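Local coordinates for mandelate racemase/muconate lactonizing enzyme family protein (Azoarcus sp., PDB 2QDE), which belongs to the mandelate racemase/muconate lactonizing enzyme family of the enolase superfamily and binds a barium ion in its barrel domain, at residues 57-61 against 100-104; 246-250 against 272-276. All blocks are in the same frame, centred on the assembly; numbering follows the deposited sequence.

Interaction 1 (57-61 against 100-104)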
loop_
_atom_site.group_PDB
_atom_site.type_symbol
_atom_site.label_atom_id
_atom_site.label_comp_id
_atom_site.label_asym_id
_atom_site.label_seq_id
_atom_site.Cartn_x
_atom_site.Cartn_y
_atom_site.Cartn_z
ATOM N N TYR A 57 15.517 -29.867 1.534
ATOM C CA TYR A 57 16.065 -28.588 1.994
ATOM C C TYR A 57 16.783 -27.785 0.909
ATOM O O TYR A 57 16.572 -26.578 0.777
ATOM C CB TYR A 57 17.036 -28.794 3.162
ATOM C CG TYR A 57 17.522 -27.485 3.745
ATOM C CD1 TYR A 57 16.704 -26.729 4.589
ATOM C CD2 TYR A 57 18.773 -26.970 3.409
ATOM C CE1 TYR A 57 17.122 -25.489 5.084
ATOM C CE2 TYR A 57 19.203 -25.728 3.894
ATOM C CZ TYR A 57 18.367 -24.996 4.732
ATOM O OH TYR A 57 18.774 -23.780 5.218
ATOM N N ARG A 58 17.637 -28.457 0.143
ATOM C CA ARG A 58 18.408 -27.803 -0.909
ATOM C C ARG A 58 18.033 -28.283 -2.319
ATOM O O ARG A 58 18.038 -27.505 -3.269
ATOM C CB ARG A 58 19.903 -28.042 -0.657
ATOM C CG ARG A 58 20.858 -27.301 -1.593
ATOM C CD ARG A 58 21.024 -25.841 -1.184
ATOM N NE ARG A 58 19.824 -25.053 -1.419
ATOM C CZ ARG A 58 19.363 -24.727 -2.623
ATOM N NH1 ARG A 58 20.008 -25.119 -3.720
ATOM N NH2 ARG A 58 18.244 -24.018 -2.733
ATOM N N GLY A 59 17.715 -29.567 -2.453
ATOM C CA GLY A 59 17.359 -30.098 -3.757
ATOM C C GLY A 59 18.556 -30.534 -4.594
ATOM O O GLY A 59 18.410 -30.864 -5.776
ATOM N N GLU A 60 19.742 -30.537 -3.993
ATOM C CA GLU A 60 20.941 -30.950 -4.714
ATOM C C GLU A 60 21.437 -32.317 -4.248
ATOM O O GLU A 60 21.216 -32.720 -3.105
ATOM C CB GLU A 60 22.033 -29.883 -4.566
ATOM C CG GLU A 60 21.645 -28.569 -5.253
ATOM C CD GLU A 60 22.647 -27.447 -5.032
ATOM O OE1 GLU A 60 23.785 -27.544 -5.544
ATOM O OE2 GLU A 60 22.285 -26.464 -4.345
ATOM N N THR A 61 22.094 -33.036 -5.149
ATOM C CA THR A 61 22.600 -34.366 -4.845
ATOM C C THR A 61 24.076 -34.457 -5.185
ATOM O O THR A 61 24.643 -33.540 -5.768
ATOM C CB THR A 61 21.878 -35.446 -5.675
ATOM O OG1 THR A 61 22.123 -35.213 -7.072
ATOM C CG2 THR A 61 20.372 -35.420 -5.403
ATOM N N ASN A 100 21.417 -24.205 -7.734
ATOM C CA ASN A 100 22.654 -24.961 -7.489
ATOM C C ASN A 100 23.535 -24.275 -6.451
ATOM O O ASN A 100 24.762 -24.333 -6.525
ATOM C CB ASN A 100 23.451 -25.121 -8.789
ATOM C CG ASN A 100 22.822 -26.114 -9.734
ATOM O OD1 ASN A 100 23.098 -27.313 -9.671
ATOM N ND2 ASN A 100 21.951 -25.623 -10.608
ATOM N N ASN A 101 22.896 -23.638 -5.477
ATOM C CA ASN A 101 23.601 -22.915 -4.427
ATOM C C ASN A 101 24.664 -23.724 -3.688
ATOM O O ASN A 101 25.739 -23.202 -3.405
ATOM C CB ASN A 101 22.592 -22.356 -3.418
ATOM C CG ASN A 101 21.623 -21.379 -4.054
ATOM O OD1 ASN A 101 21.062 -21.650 -5.116
ATOM N ND2 ASN A 101 21.416 -20.241 -3.405
ATOM N N GLN A 102 24.376 -24.986 -3.374
ATOM C CA GLN A 102 25.346 -25.805 -2.646
ATOM C C GLN A 102 26.593 -26.107 -3.476
ATOM O O GLN A 102 27.707 -26.137 -2.945
ATOM C CB GLN A 102 24.695 -27.104 -2.175
ATOM C CG GLN A 102 25.624 -28.034 -1.401
ATOM C CD GLN A 102 24.867 -29.142 -0.689
ATOM O OE1 GLN A 102 23.801 -29.554 -1.131
ATOM N NE2 GLN A 102 25.423 -29.636 0.414
ATOM N N ALA A 103 26.400 -26.327 -4.774
ATOM C CA ALA A 103 27.509 -26.599 -5.686
ATOM C C ALA A 103 28.369 -25.339 -5.786
ATOM O O ALA A 103 29.599 -25.409 -5.732
ATOM C CB ALA A 103 26.977 -26.984 -7.057
ATOM N N LYS A 104 27.712 -24.191 -5.930
ATOM C CA LYS A 104 28.416 -22.914 -6.023
ATOM C C LYS A 104 29.167 -22.646 -4.720
ATOM O O LYS A 104 30.317 -22.200 -4.733
ATOM C CB LYS A 104 27.432 -21.768 -6.278
ATOM C CG LYS A 104 26.744 -21.791 -7.635
ATOM C CD LYS A 104 25.641 -20.731 -7.695
ATOM C CE LYS A 104 25.010 -20.647 -9.073
ATOM N NZ LYS A 104 23.798 -19.783 -9.086
HETATM O O HOH W 1 21.380 -30.900 -1.059
HETATM O O HOH W 2 24.132 -29.213 -7.647
#
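The guanidinium of Arg-58 has CB of Asn-101 over one face, 3.7 Å above its plane and offset toward the rim, and the carboxylate of Glu-60 at its edge. That edge contact is a salt bridge: NH1 of Arg-58 lies 2.7 Å from OE2 of Glu-60, and that oxygen sits almost exactly in the guanidinium plane. The carboxylate in turn faces the start of helix 101-119. Its oxygens use their syn sides for two successive backbone amides of the first turn, OE2 accepting from N of Gln-102 at 2.7 Å and OE1 from N of Ala-103 at 3.0 Å, both donors slightly tilted from the carboxylate plane. Arg-58 comes to OE2 on the anti side; three bonds, two on OE2 and one on OE1, hold the rotation of the carboxylate. Glu-60 reaches the helix because its chain runs straight beyond CG (chi2 175°). Asn-100 holds the N-cap position, but its side chain makes no capping bond; the acceptor is supplied by a loop some forty residues earlier in the chain, and the helix end would probably favour the ionised carboxylate. Arg-58, bent at chi2 and chi3, runs alongside Gln-102 in the opposite direction, its CG 3.7 Å from OE1 of Gln-102. Two waters add further links, one between OE1 of Gln-102 and O of Glu-60, the other between OE1 of Glu-60 and OD1 of Asn-100. NE2 of Gln-102 is held by Ala-50 O, and ND2 of Asn-100 by Arg-98 O and by Gly-59 O of the second subunit. The contact thus ties the loop between strand 45-49 and helix 62-78 to the start of helix 101-119, with Ile-65 of helix 62-78 packed against Glu-60 and Gln-102.

Interaction 2 (246-250 against 272-276); sequences DESAQ and QKAGG. With BA (barium ion), chain I.
Lys-273 drives its amine into the turn 246-249, in the barrel domain of the enolase superfamily fold, where the loop following strand 243-245 carries a metal ligand. Here the contact is tight. NZ donates to OD1 of Asp-246 at 2.7 Å, a salt bridge in which NZ meets OD1 nearly along its C-O axis, and to the backbone O of Asp-246 at 2.8 Å. The carbonyl is approached from above its plane, 58° out of it, while N of Ala-249, closing the type I beta turn, comes to the same oxygen from the opposite face. O of Ala-249 is held more weakly and O of Met-268 is a further acceptor; with four oxygens near and three protons to give, the bonds must be shared. The lysine chain gets there by running straight from the backbone and then bending once, at chi3 (59°), which brings NZ to the carbonyl oxygens of the turn.

The side of Gln-250 is looser, though also buried. CG of Gln-250 and CG of Lys-273 meet at 3.7 Å where the two chains pass at a slant, with aliphatic contact alone between these side chains. Next to them the backbones do not bond directly: a water joins them, donating to O of Gln-250 and to O of Ala-274, where the short helix ends before Gly-275 turns to positive phi.

OD1 of Asp-246 is held by Lys-273 and by OH of Tyr-57, while OD2 serves the metal, which Asp-195, Asn-197 and Glu-221 also bind: OD2 of Asp-246 stands 2.7 Å from the barium ion.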
loop_
_atom_site.group_PDB
_atom_site.type_symbol
_atom_site.label_atom_id
_atom_site.label_comp_id
_atom_site.label_asym_id
_atom_site.label_seq_id
_atom_site.Cartn_x
_atom_site.Cartn_y
_atom_site.Cartn_z
ATOM N N ASP A 246 14.004 -19.617 7.710
ATOM C CA ASP A 246 15.210 -20.324 7.293
ATOM C C ASP A 246 15.064 -20.556 5.799
ATOM O O ASP A 246 15.602 -19.800 4.988
ATOM C CB ASP A 246 15.351 -21.665 8.019
ATOM C CG ASP A 246 16.538 -22.484 7.519
ATOM O OD1 ASP A 246 17.291 -22.011 6.634
ATOM O OD2 ASP A 246 16.719 -23.614 8.020
ATOM N N GLU A 247 14.306 -21.589 5.445
ATOM C CA GLU A 247 14.075 -21.916 4.051
ATOM C C GLU A 247 13.604 -20.709 3.238
ATOM O O GLU A 247 13.987 -20.559 2.083
ATOM C CB GLU A 247 13.060 -23.061 3.929
ATOM C CG GLU A 247 13.628 -24.433 4.284
ATOM C CD GLU A 247 13.544 -24.767 5.768
ATOM O OE1 GLU A 247 13.558 -23.843 6.612
ATOM O OE2 GLU A 247 13.469 -25.973 6.087
ATOM N N SER A 248 12.781 -19.852 3.839
ATOM C CA SER A 248 12.282 -18.667 3.144
ATOM C C SER A 248 13.383 -17.653 2.847
ATOM O O SER A 248 13.294 -16.908 1.871
ATOM C CB SER A 248 11.183 -17.980 3.959
ATOM O OG SER A 248 10.029 -18.796 4.047
ATOM N N ALA A 249 14.416 -17.631 3.690
ATOM C CA ALA A 249 15.534 -16.699 3.538
ATOM C C ALA A 249 16.723 -17.316 2.813
ATOM O O ALA A 249 17.715 -17.702 3.441
ATOM C CB ALA A 249 15.976 -16.195 4.903
ATOM N N GLN A 250 16.633 -17.392 1.491
ATOM C CA GLN A 250 17.713 -17.972 0.705
ATOM C C GLN A 250 18.455 -16.960 -0.171
ATOM O O GLN A 250 19.680 -16.828 -0.087
ATOM C CB GLN A 250 17.158 -19.102 -0.163
ATOM C CG GLN A 250 18.180 -19.750 -1.070
ATOM C CD GLN A 250 17.557 -20.798 -1.961
ATOM O OE1 GLN A 250 16.978 -21.776 -1.479
ATOM N NE2 GLN A 250 17.665 -20.603 -3.267
ATOM N N GLN A 272 25.795 -23.017 2.633
ATOM C CA GLN A 272 25.424 -23.730 1.414
ATOM C C GLN A 272 24.116 -23.204 0.816
ATOM O O GLN A 272 23.903 -23.279 -0.391
ATOM C CB GLN A 272 25.311 -25.238 1.681
ATOM C CG GLN A 272 26.641 -25.903 2.018
ATOM C CD GLN A 272 26.905 -25.985 3.507
ATOM O OE1 GLN A 272 26.418 -25.162 4.287
ATOM N NE2 GLN A 272 27.692 -26.982 3.911
ATOM N N LYS A 273 23.238 -22.674 1.661
ATOM C CA LYS A 273 21.973 -22.136 1.175
ATOM C C LYS A 273 22.240 -20.802 0.485
ATOM O O LYS A 273 21.724 -20.530 -0.605
ATOM C CB LYS A 273 21.001 -21.933 2.339
ATOM C CG LYS A 273 19.664 -21.331 1.937
ATOM C CD LYS A 273 18.736 -21.151 3.139
ATOM C CE LYS A 273 19.348 -20.243 4.206
ATOM N NZ LYS A 273 18.385 -19.963 5.314
ATOM N N ALA A 274 23.059 -19.980 1.132
ATOM C CA ALA A 274 23.417 -18.662 0.610
ATOM C C ALA A 274 24.155 -18.780 -0.720
ATOM O O ALA A 274 24.007 -17.927 -1.597
ATOM C CB ALA A 274 24.279 -17.914 1.622
ATOM N N GLY A 275 24.968 -19.830 -0.852
ATOM C CA GLY A 275 25.708 -20.036 -2.084
ATOM C C GLY A 275 27.207 -19.813 -1.985
ATOM O O GLY A 275 27.882 -19.728 -3.008
ATOM N N GLY A 276 27.736 -19.723 -0.767
ATOM C CA GLY A 276 29.163 -19.503 -0.606
ATOM C C GLY A 276 29.449 -18.409 0.408
ATOM O O GLY A 276 28.540 -17.701 0.833
HETATM BA BA BA I . 15.192 -25.484 9.129
HETATM O O HOH W 3 22.209 -15.912 -1.088
#

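Interaction 1 comes first along the chain, in the N-terminal domain, and interaction 2 follows in the barrel domain, yet their centres are only about 10 Å apart. Two probable hydrogen bonds join them: OH of Tyr-57 reaches OD1 of Asp-246 at 2.7 Å, and ND2 of Asn-101 reaches O of Lys-273 at 2.8 Å. The loop before helix 62-78 and the start of helix 101-119 therefore both lean on the barrel beside its metal site, and Tyr-57 becomes a second-shell neighbour of the barium ion. Both contacts also touch the second subunit, whose Arg-98 packs on Arg-58, Glu-247 and Gln-250.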